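Local coordinates for aldo-keto Reductase, OXIDOREDUCTASE (PDB 5T79), which probably reduces aldehydes such as 3-hydroxybutanal to alcohols, with NADPH bound at the mouth of its TIM barrel as the hydride donor, at residues S168-P171 against A172-R176; L208-L211 against Q212-G215. All coordinates share one frame; numbering follows the deposited sequence. Where two conformers were deposited one is given.

Contact 1. Residues S168-P171 against A172-R176; sequences SNYP and ADLAR. With NDP (NADPH dihydro-nicotinamide-adenine-dinucleotide phosphate), chain E.
Pro171 and Ala175 join the loop 168-171 to the helix that starts at Ala172: Ala175 N donates to Pro171 O (2.8 Å, 162° at the hydrogen). Pro171 stands at the N-cap, where its ring restricts phi (-63°) and its carbonyl accepts the first i to i+4 bond of the helix. In one of two modelled conformers, Asp173 OD1 takes a weak, bent bond from Leu174 N.

The main side-chain contact sets Leu174 against Tyr170. The CD2 methyl of Leu174 meets the ring obliquely, 3.4 Å from Tyr170 CE2, while Ala175 N lies at the ring edge. Ala175 is small enough for its CB to rest 4.1 Å from Tyr170 CB. Nearer the barrel, two residues of the loop bond the NADPH carboxamide: its N7N donates to Ser168 OG (2.8 Å), and Asn169 ND2 gives a nearly straight bond to O7N (2.9 Å). Ser168 OG is also bonded to Gln193 O, and Asn169 ND2 to His138 O.

Tyr170 OH is hydrogen-bonded to His137. Helix 146-158 covers Tyr170 and Leu174 through Leu146, Ala175 packs on helix 207-214, and the whole turn links strand 162-168 to helix 172-185.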
ATOM      1  N   SER A 168       5.280  -2.916  -8.310  1.00 10.94           N
ATOM      2  CA  SER A 168       3.868  -2.562  -8.181  1.00 11.06           C
ATOM      3  C   SER A 168       3.219  -2.557  -9.549  1.00 14.44           C
ATOM      4  O   SER A 168       3.879  -2.198 -10.544  1.00 12.83           O
ATOM      5  CB  SER A 168       3.735  -1.182  -7.521  1.00 13.32           C
ATOM      6  OG  SER A 168       2.372  -0.817  -7.345  1.00 14.46           O
ATOM      7  N   ASN A 169       1.932  -2.973  -9.619  1.00 11.66           N
ATOM      8  CA  ASN A 169       1.148  -2.995 -10.865  1.00 12.52           C
ATOM      9  C   ASN A 169       1.736  -3.893 -11.961  1.00 18.33           C
ATOM     10  O   ASN A 169       1.407  -3.717 -13.137  1.00 18.60           O
ATOM     11  CB  ASN A 169       0.980  -1.564 -11.415  1.00 13.15           C
ATOM     12  CG  ASN A 169       0.280  -0.656 -10.439  1.00 24.22           C
ATOM     13  OD1 ASN A 169      -0.823  -0.947  -9.979  1.00 18.54           O
ATOM     14  ND2 ASN A 169       0.929   0.421 -10.045  1.00 17.48           N
ATOM     15  N   TYR A 170       2.561  -4.880 -11.584  1.00 13.89           N
ATOM     16  CA  TYR A 170       3.126  -5.795 -12.565  1.00 13.74           C
ATOM     17  C   TYR A 170       2.165  -6.962 -12.820  1.00 18.74           C
ATOM     18  O   TYR A 170       1.815  -7.660 -11.867  1.00 18.29           O
ATOM     19  CB  TYR A 170       4.477  -6.346 -12.057  1.00 14.52           C
ATOM     20  CG  TYR A 170       5.704  -5.561 -12.473  1.00 14.92           C
ATOM     21  CD1 TYR A 170       5.831  -4.203 -12.167  1.00 14.17           C
ATOM     22  CD2 TYR A 170       6.785  -6.195 -13.073  1.00 17.52           C
ATOM     23  CE1 TYR A 170       6.980  -3.487 -12.511  1.00 13.87           C
ATOM     24  CE2 TYR A 170       7.939  -5.491 -13.422  1.00 17.92           C
ATOM     25  CZ  TYR A 170       8.032  -4.141 -13.140  1.00 20.08           C
ATOM     26  OH  TYR A 170       9.177  -3.491 -13.527  1.00 16.64           O
ATOM     27  N   PRO A 171       1.765  -7.243 -14.081  1.00 17.27           N
ATOM     28  CA  PRO A 171       0.931  -8.438 -14.341  1.00 17.19           C
ATOM     29  C   PRO A 171       1.724  -9.690 -13.979  1.00 19.95           C
ATOM     30  O   PRO A 171       2.953  -9.604 -13.879  1.00 18.06           O
ATOM     31  CB  PRO A 171       0.652  -8.366 -15.855  1.00 20.23           C
ATOM     32  CG  PRO A 171       0.999  -6.965 -16.255  1.00 25.05           C
ATOM     33  CD  PRO A 171       2.103  -6.544 -15.337  1.00 19.16           C
ATOM     34  N   ALA A 172       1.052 -10.839 -13.797  1.00 16.57           N
ATOM     35  CA  ALA A 172       1.715 -12.082 -13.369  1.00 17.84           C
ATOM     36  C   ALA A 172       2.944 -12.506 -14.222  1.00 22.13           C
ATOM     37  O   ALA A 172       3.939 -12.940 -13.638  1.00 21.14           O
ATOM     38  CB  ALA A 172       0.716 -13.226 -13.334  1.00 19.10           C
ATOM     39  N   ASP A 173       2.854 -12.394 -15.562  0.59 20.45           N
ATOM     40  CA  ASP A 173       3.915 -12.784 -16.492  0.59 21.42           C
ATOM     41  C   ASP A 173       5.172 -11.916 -16.291  0.59 23.56           C
ATOM     42  O   ASP A 173       6.285 -12.449 -16.202  0.59 22.34           O
ATOM     43  CB  ASP A 173       3.418 -12.754 -17.965  0.59 24.56           C
ATOM     44  CG  ASP A 173       3.135 -11.405 -18.638  0.59 36.56           C
ATOM     45  OD1 ASP A 173       2.779 -10.427 -17.920  0.59 32.92           O
ATOM     46  OD2 ASP A 173       3.222 -11.339 -19.891  0.59 45.71           O
ATOM     47  N   LEU A 174       4.988 -10.600 -16.155  1.00 19.06           N
ATOM     48  CA  LEU A 174       6.112  -9.674 -15.945  1.00 19.12           C
ATOM     49  C   LEU A 174       6.632  -9.788 -14.515  1.00 19.45           C
ATOM     50  O   LEU A 174       7.844  -9.709 -14.303  1.00 17.31           O
ATOM     51  CB  LEU A 174       5.718  -8.246 -16.268  1.00 19.86           C
ATOM     52  CG  LEU A 174       6.912  -7.315 -16.525  1.00 26.62           C
ATOM     53  CD1 LEU A 174       7.582  -7.631 -17.871  1.00 27.66           C
ATOM     54  CD2 LEU A 174       6.462  -5.873 -16.506  1.00 30.58           C
ATOM     55  N   ALA A 175       5.722 -10.000 -13.531  1.00 15.83           N
ATOM     56  CA  ALA A 175       6.129 -10.178 -12.132  1.00 14.70           C
ATOM     57  C   ALA A 175       7.064 -11.402 -12.016  1.00 18.01           C
ATOM     58  O   ALA A 175       8.093 -11.303 -11.346  1.00 15.67           O
ATOM     59  CB  ALA A 175       4.904 -10.335 -11.232  1.00 15.54           C
ATOM     60  N   ARG A 176       6.731 -12.531 -12.710  0.67 14.57           N
ATOM     61  CA  ARG A 176       7.585 -13.721 -12.702  0.67 15.04           C
ATOM     62  C   ARG A 176       9.002 -13.367 -13.191  0.67 19.66           C
ATOM     63  O   ARG A 176       9.984 -13.697 -12.522  0.67 18.59           O
ATOM     64  CB  ARG A 176       6.986 -14.844 -13.577  0.67 13.49           C
ATOM     65  CG  ARG A 176       7.780 -16.143 -13.501  0.67 18.04           C
ATOM     66  CD  ARG A 176       7.241 -17.240 -14.414  0.67 18.74           C
ATOM     67  NE  ARG A 176       5.865 -17.644 -14.086  0.67 21.53           N
ATOM     68  CZ  ARG A 176       5.533 -18.534 -13.153  0.67 35.71           C
ATOM     69  NH1 ARG A 176       6.470 -19.114 -12.413  0.67 26.11           N
ATOM     70  NH2 ARG A 176       4.259 -18.825 -12.933  0.67 27.85           N
TER
HETATM   71  PA  NDP E 404      -8.821   3.184  -0.048  0.57 25.60           P
HETATM   72  O1A NDP E 404      -8.616   2.561   1.300  0.57 23.10           O
HETATM   73  O2A NDP E 404      -9.290   2.473  -1.236  0.57  3.00           O
HETATM   74  O5B NDP E 404      -9.785   4.471   0.042  0.57 30.54           O
HETATM   75  C5B NDP E 404      -9.278   5.536   0.870  0.57 33.61           C
HETATM   76  C4B NDP E 404     -10.226   6.703   0.894  0.57 36.76           C
HETATM   77  O4B NDP E 404     -11.571   6.227   1.128  0.57 36.96           O
HETATM   78  C3B NDP E 404      -9.924   7.711   2.002  0.57 37.02           C
HETATM   79  O3B NDP E 404      -9.090   8.757   1.508  0.57 36.15           O
HETATM   80  C2B NDP E 404     -11.304   8.190   2.432  0.57 37.50           C
HETATM   81  O2B NDP E 404     -11.752   9.296   1.617  0.57 39.95           O
HETATM   82  C1B NDP E 404     -12.190   6.973   2.157  0.57 37.87           C
HETATM   83  N9A NDP E 404     -12.392   6.094   3.304  0.57 36.26           N
HETATM   84  C8A NDP E 404     -11.493   5.228   3.869  0.57 35.68           C
HETATM   85  N7A NDP E 404     -11.966   4.557   4.892  0.57 35.76           N
HETATM   86  C5A NDP E 404     -13.268   5.019   5.013  0.57 35.69           C
HETATM   87  C6A NDP E 404     -14.287   4.751   5.949  0.57 35.32           C
HETATM   88  N6A NDP E 404     -14.200   3.812   6.898  0.57 34.12           N
HETATM   89  N1A NDP E 404     -15.439   5.451   5.837  0.57 34.99           N
HETATM   90  C2A NDP E 404     -15.575   6.315   4.825  0.57 36.80           C
HETATM   91  N3A NDP E 404     -14.695   6.632   3.872  0.57 38.18           N
HETATM   92  C4A NDP E 404     -13.546   5.961   4.035  0.57 37.05           C
HETATM   93  O3  NDP E 404      -7.324   3.648  -0.297  0.57 26.24           O
HETATM   94  PN  NDP E 404      -6.765   4.365  -1.613  0.57 27.93           P
HETATM   95  O1N NDP E 404      -6.741   5.771  -1.138  0.57 32.48           O
HETATM   96  O2N NDP E 404      -7.533   4.002  -2.875  0.57 32.86           O
HETATM   97  O5D NDP E 404      -5.278   3.811  -1.962  0.57 32.03           O
HETATM   98  C5D NDP E 404      -4.615   3.042  -0.922  0.57 28.76           C
HETATM   99  C4D NDP E 404      -3.133   3.338  -0.893  0.57 27.17           C
HETATM  100  O4D NDP E 404      -2.489   2.589  -1.941  0.57 30.19           O
HETATM  101  C3D NDP E 404      -2.718   4.779  -1.124  0.57 24.81           C
HETATM  102  O3D NDP E 404      -2.835   5.532   0.074  0.57 29.20           O
HETATM  103  C2D NDP E 404      -1.298   4.633  -1.689  0.57 22.73           C
HETATM  104  O2D NDP E 404      -0.214   4.601  -0.761  0.57  8.02           O
HETATM  105  C1D NDP E 404      -1.400   3.319  -2.469  0.57 29.37           C
HETATM  106  N1N NDP E 404      -1.680   3.506  -3.907  0.57 30.84           N
HETATM  107  C2N NDP E 404      -0.741   2.985  -4.797  0.57 32.00           C
HETATM  108  C3N NDP E 404      -0.875   3.081  -6.131  0.57 30.12           C
HETATM  109  C7N NDP E 404       0.018   2.253  -7.015  0.57 24.57           C
HETATM  110  O7N NDP E 404      -0.116   2.438  -8.234  0.57 23.96           O
HETATM  111  N7N NDP E 404       0.925   1.413  -6.515  0.57 15.11           N
HETATM  112  C4N NDP E 404      -1.940   3.974  -6.709  0.57 33.01           C
HETATM  113  C5N NDP E 404      -3.024   4.257  -5.725  0.57 32.96           C
HETATM  114  C6N NDP E 404      -2.881   4.063  -4.429  0.57 30.65           C
HETATM  115  P2B NDP E 404     -12.448  10.685   2.089  0.57 40.57           P
HETATM  116  O1X NDP E 404     -11.700  11.932   1.797  0.57 40.60           O
HETATM  117  O2X NDP E 404     -13.779  10.598   1.354  0.57 42.73           O
HETATM  118  O3X NDP E 404     -12.738  10.479   3.572  0.57 41.55           O

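Contact 2. Residues L208-L211 against Q212-G215; sequences LALL and QEKG
Glu213 N donates to Ala209 O at 3.0 Å and an almost straight 177°, the straightest of four successive i to i+4 bonds in helix 207-214, the helix of a beta-alpha-beta unit between strands 191-193 and 217-220 of the TIM barrel. Gln212 N reaches Leu208 O at 3.0 Å and Lys214 N reaches Leu210 O at 2.9 Å. The fourth bond, Gly215 N to Leu211 O, is weak (116°), for the chain is already leaving the helix. Gly215 has positive phi (72°), a conformation that comes easily to a residue without CB.

Lys214 lies at the border with helix 172-185, where NZ forms a salt bridge with Asp180; its long aliphatic stem lets the ammonium group reach that neighbour while CG stays against Leu210. Gln212 and Glu213, both polar and exposed, suit the solvent side.

Leucines supply the buried side, where branched apolar side chains suit contact with other apolar groups. Leu211 packs on Ile179 of helix 172-185 and on Val216, while Leu208 meets Val203 and Val291. In Leu210, CG lies opposite the backbone N (chi1 165°), carrying CD1 along the helix toward the next turn, where it lies 3.8 Å from Lys214 CG and 3.9 Å from Glu213 OE1.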
ATOM      1  N   LEU A 208      -1.557 -14.080  -7.231  1.00 17.69           N
ATOM      2  CA  LEU A 208      -1.422 -14.491  -5.815  1.00 17.11           C
ATOM      3  C   LEU A 208      -0.775 -15.876  -5.694  1.00 20.46           C
ATOM      4  O   LEU A 208       0.075 -16.069  -4.819  1.00 20.48           O
ATOM      5  CB  LEU A 208      -2.760 -14.439  -5.062  1.00 17.08           C
ATOM      6  CG  LEU A 208      -3.414 -13.039  -4.897  1.00 19.51           C
ATOM      7  CD1 LEU A 208      -4.623 -13.113  -3.987  1.00 19.45           C
ATOM      8  CD2 LEU A 208      -2.414 -11.977  -4.359  1.00 20.32           C
ATOM      9  N   ALA A 209      -1.109 -16.796  -6.613  1.00 17.88           N
ATOM     10  CA  ALA A 209      -0.527 -18.148  -6.655  1.00 18.62           C
ATOM     11  C   ALA A 209       0.960 -18.053  -6.969  1.00 21.33           C
ATOM     12  O   ALA A 209       1.774 -18.704  -6.309  1.00 22.15           O
ATOM     13  CB  ALA A 209      -1.246 -19.006  -7.699  1.00 21.04           C
ATOM     14  N   LEU A 210       1.332 -17.191  -7.937  1.00 18.42           N
ATOM     15  CA  LEU A 210       2.739 -16.989  -8.285  1.00 17.01           C
ATOM     16  C   LEU A 210       3.542 -16.424  -7.084  1.00 19.10           C
ATOM     17  O   LEU A 210       4.649 -16.886  -6.815  1.00 17.64           O
ATOM     18  CB  LEU A 210       2.855 -16.020  -9.481  1.00 16.80           C
ATOM     19  CG  LEU A 210       4.260 -15.406  -9.748  1.00 19.83           C
ATOM     20  CD1 LEU A 210       5.202 -16.435 -10.371  1.00 21.22           C
ATOM     21  CD2 LEU A 210       4.158 -14.180 -10.643  1.00 18.48           C
ATOM     22  N   LEU A 211       3.001 -15.409  -6.397  1.00 15.89           N
ATOM     23  CA  LEU A 211       3.737 -14.801  -5.281  1.00 14.51           C
ATOM     24  C   LEU A 211       3.931 -15.810  -4.136  1.00 18.70           C
ATOM     25  O   LEU A 211       5.028 -15.895  -3.567  1.00 17.35           O
ATOM     26  CB  LEU A 211       3.037 -13.522  -4.801  1.00 13.48           C
ATOM     27  CG  LEU A 211       2.860 -12.416  -5.851  1.00 15.47           C
ATOM     28  CD1 LEU A 211       2.073 -11.225  -5.267  1.00 14.56           C
ATOM     29  CD2 LEU A 211       4.198 -11.950  -6.432  1.00 16.44           C
ATOM     30  N   GLN A 212       2.917 -16.611  -3.869  1.00 16.92           N
ATOM     31  CA  GLN A 212       3.014 -17.626  -2.840  1.00 17.41           C
ATOM     32  C   GLN A 212       4.109 -18.623  -3.217  1.00 22.96           C
ATOM     33  O   GLN A 212       4.903 -19.022  -2.400  1.00 22.42           O
ATOM     34  CB  GLN A 212       1.679 -18.348  -2.717  1.00 19.57           C
ATOM     35  CG  GLN A 212       1.756 -19.671  -1.989  1.00 34.27           C
ATOM     36  CD  GLN A 212       1.908 -19.497  -0.507  1.00 55.51           C
ATOM     37  OE1 GLN A 212       1.486 -18.493   0.046  1.00 53.19           O
ATOM     38  NE2 GLN A 212       2.502 -20.483   0.152  1.00 47.30           N
ATOM     39  N   GLU A 213       4.169 -19.226  -4.621  1.00 22.22           N
ATOM     40  CA  GLU A 213       5.259 -20.004  -5.169  1.00 23.21           C
ATOM     41  C   GLU A 213       6.630 -19.432  -4.791  1.00 24.01           C
ATOM     42  O   GLU A 213       7.538 -20.166  -4.446  1.00 21.38           O
ATOM     43  CB  GLU A 213       5.118 -20.008  -6.682  1.00 25.65           C
ATOM     44  CG  GLU A 213       6.145 -20.840  -7.412  1.00 40.19           C
ATOM     45  CD  GLU A 213       5.929 -20.849  -8.912  1.00 61.92           C
ATOM     46  OE1 GLU A 213       5.002 -20.178  -9.419  1.00 31.40           O
ATOM     47  OE2 GLU A 213       6.717 -21.546  -9.577  1.00 63.10           O
ATOM     48  N   LYS A 214       6.714 -18.111  -5.229  1.00 19.62           N
ATOM     49  CA  LYS A 214       8.029 -17.465  -5.220  1.00 19.03           C
ATOM     50  C   LYS A 214       8.499 -16.921  -3.866  1.00 21.69           C
ATOM     51  O   LYS A 214       9.627 -16.467  -3.737  1.00 19.84           O
ATOM     52  CB  LYS A 214       8.078 -16.352  -6.267  1.00 18.94           C
ATOM     53  CG  LYS A 214       7.925 -16.814  -7.701  1.00 25.91           C
ATOM     54  CD  LYS A 214       9.131 -17.604  -8.182  1.00 28.34           C
ATOM     55  CE  LYS A 214       9.057 -17.863  -9.679  1.00 32.11           C
ATOM     56  NZ  LYS A 214      10.259 -18.560 -10.205  1.00 25.23           N
ATOM     57  N   GLY A 215       7.620 -16.972  -2.878  1.00 17.71           N
ATOM     58  CA  GLY A 215       7.902 -16.462  -1.546  1.00 17.03           C
ATOM     59  C   GLY A 215       7.951 -14.955  -1.490  1.00 17.84           C
ATOM     60  O   GLY A 215       8.742 -14.386  -0.732  1.00 15.63           O
TER

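Contacts 1 and 2 are both partly buried, their centres 11 Å apart, and they meet where helix 172-185 packs on helix 207-214. Leu210 CD2 comes within 3.2 Å of Ala172 O and lies 4.0 Å from Ala175 CB; at the exposed surface, a long, weak ion pair between Arg176 NH1 and Glu213 OE1 is possible in one of the modelled conformers. They hold opposite ends of their helices: contact 1 covers a helix start, with a proline N-cap and cofactor-binding residues just before it, whereas contact 2 runs to a helix end closed by a glycine. A buried tyrosine against a partly exposed leucine marks the first, buried leucines beneath a polar surface the second, which lies farther from NADPH.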